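PDB 4W7W: cellulase from Xanthomonas axonopodis pv. citri, which probably hydrolyses beta-1,4-glucosidic bonds of cellulose and cello-oligosaccharides, as a family 5 glycoside hydrolase captured here with cellopentaose. Local coordinates for residues L22-V27 / M63-L68. Sequence-based numbering, arbitrary orientation. Where two conformers were deposited one is given.
Sequences LKYVGV and MNTIRL
Lys23 offers its carbonyl O to the side-chain amide of Asn64: ND2 donates at 2.9 Å, the N-H...O angle of 166° makes the bond nearly straight, and it lies in the Lys23 carbonyl plane and close to the Asn64 amide plane. At Tyr24 the contact comes from Thr65, whose OG1 stands 3.2 Å from Tyr24 CB and at the edge of the ring, near its plane; Lys23 CG lies over one ring face. Val25 N returns to the same amide, reaching Asn64 OD1 at 3.0 Å. The Asn64 side chain thus bridges Lys23 O and Val25 N, standing in for a strand partner just ahead of the backbone pairing; chi1 of 74°, with CG between backbone N and carbonyl carbon, swings it across. Thr65 OG1 also donates to OD1, from above the carbonyl plane, so two donors grip that oxygen. Val25 O receives two weak, bent bonds, from Asn64 N and Thr65 N, each with an N-H...O angle of 125°. Gly26, paired with Thr65, brings its CA within 3.1 Å of Thr65 O in a CA-H...O contact. The parallel ladder continues: Val27 N donates to Thr65 O (3.2 Å), and Val27 O accepts from Arg67 N (2.9 Å). Val27 CG1 meets Met63 SD at 3.6 Å, the two side chains crossing nearly at right angles, whereas Val27 and Ile66 lie side by side, pointing the same way. These are the first two strands of the (beta/alpha)8 barrel, joined by a beta-alpha-beta crossover through helix 52-60, whose Phe58 packs on Val27 and Met63. Arg67 forms salt bridges to Glu222 and Glu266 and a hydrogen bond to Asn28. Strand 293-301 bonds to the backbone of Tyr24 and Gly26 on one side, strand 104-109 to Asn64 and Ile66 on the other.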
# COMPACT_ATOMS: atom_id res chain seq x y z
N LEU A 22 7.26 -8.04 13.55
CA LEU A 22 7.40 -6.92 12.63
C LEU A 22 6.78 -5.66 13.24
O LEU A 22 5.85 -5.73 14.03
CB LEU A 22 6.74 -7.22 11.29
CG LEU A 22 7.24 -8.52 10.61
CD1 LEU A 22 6.47 -8.82 9.34
CD2 LEU A 22 8.73 -8.47 10.35
N LYS A 23 7.30 -4.51 12.83
CA LYS A 23 6.84 -3.25 13.40
C LYS A 23 5.39 -2.93 13.05
O LYS A 23 4.65 -2.46 13.90
CB LYS A 23 7.74 -2.12 12.95
CG LYS A 23 7.37 -0.78 13.55
CD LYS A 23 8.43 0.28 13.36
CE LYS A 23 8.02 1.57 14.05
NZ LYS A 23 9.00 2.67 13.85
N TYR A 24 4.99 -3.18 11.82
CA TYR A 24 3.67 -2.83 11.31
C TYR A 24 3.00 -4.06 10.75
O TYR A 24 3.53 -4.70 9.84
CB TYR A 24 3.80 -1.81 10.19
CG TYR A 24 4.55 -0.56 10.51
CD1 TYR A 24 3.98 0.44 11.29
CD2 TYR A 24 5.82 -0.34 10.01
CE1 TYR A 24 4.66 1.61 11.58
CE2 TYR A 24 6.50 0.84 10.27
CZ TYR A 24 5.91 1.81 11.06
OH TYR A 24 6.56 2.98 11.34
N VAL A 25 1.84 -4.40 11.27
CA VAL A 25 1.04 -5.48 10.70
C VAL A 25 -0.42 -5.05 10.66
O VAL A 25 -0.95 -4.46 11.61
CB VAL A 25 1.19 -6.82 11.47
CG1 VAL A 25 2.62 -7.33 11.42
CG2 VAL A 25 0.72 -6.71 12.90
N GLY A 26 -1.08 -5.34 9.57
CA GLY A 26 -2.47 -4.98 9.46
C GLY A 26 -3.10 -5.28 8.14
O GLY A 26 -2.76 -6.26 7.45
N VAL A 27 -4.07 -4.45 7.79
CA VAL A 27 -4.92 -4.67 6.64
C VAL A 27 -5.16 -3.39 5.87
O VAL A 27 -5.08 -2.29 6.41
CB VAL A 27 -6.28 -5.31 7.03
CG1 VAL A 27 -6.13 -6.64 7.74
CG2 VAL A 27 -7.13 -4.36 7.86
N MET A 63 -3.77 -5.96 15.14
CA MET A 63 -3.22 -5.23 14.03
C MET A 63 -3.09 -3.77 14.33
O MET A 63 -4.06 -3.10 14.71
CB MET A 63 -4.06 -5.48 12.83
CG MET A 63 -3.88 -6.91 12.42
SD MET A 63 -5.04 -7.25 11.15
CE MET A 63 -4.43 -8.84 10.59
N ASN A 64 -1.87 -3.28 14.16
CA ASN A 64 -1.55 -1.90 14.49
C ASN A 64 -1.43 -1.00 13.30
O ASN A 64 -1.04 0.15 13.46
CB ASN A 64 -0.27 -1.83 15.34
CG ASN A 64 0.97 -2.09 14.53
OD1 ASN A 64 0.90 -2.57 13.40
ND2 ASN A 64 2.12 -1.73 15.08
N THR A 65 -1.78 -1.47 12.10
CA THR A 65 -1.58 -0.68 10.89
C THR A 65 -2.75 -0.85 9.95
O THR A 65 -3.19 -1.97 9.69
CB THR A 65 -0.28 -1.09 10.17
OG1 THR A 65 0.82 -0.92 11.07
CG2 THR A 65 -0.00 -0.22 8.96
N ILE A 66 -3.24 0.27 9.44
CA ILE A 66 -4.29 0.28 8.43
C ILE A 66 -3.76 0.99 7.19
O ILE A 66 -3.27 2.12 7.29
CB ILE A 66 -5.53 1.02 8.94
CG1 ILE A 66 -6.14 0.30 10.15
CG2 ILE A 66 -6.54 1.21 7.82
CD1 ILE A 66 -6.62 -1.10 9.92
N ARG A 67 -3.83 0.32 6.04
CA ARG A 67 -3.58 0.98 4.76
C ARG A 67 -4.92 1.45 4.21
O ARG A 67 -5.87 0.67 4.15
CB ARG A 67 -2.84 0.04 3.80
CG ARG A 67 -2.48 0.68 2.46
CD ARG A 67 -1.46 -0.16 1.73
NE ARG A 67 -1.02 0.34 0.43
CZ ARG A 67 -1.46 -0.07 -0.75
NH1 ARG A 67 -2.49 -0.89 -0.87
NH2 ARG A 67 -0.84 0.33 -1.84
N LEU A 68 -4.98 2.73 3.86
CA LEU A 68 -6.20 3.40 3.45
C LEU A 68 -6.08 3.90 2.01
O LEU A 68 -5.56 4.98 1.76
CB LEU A 68 -6.50 4.56 4.37
CG LEU A 68 -7.82 5.28 4.11
CD1 LEU A 68 -8.99 4.41 4.55
CD2 LEU A 68 -7.85 6.63 4.80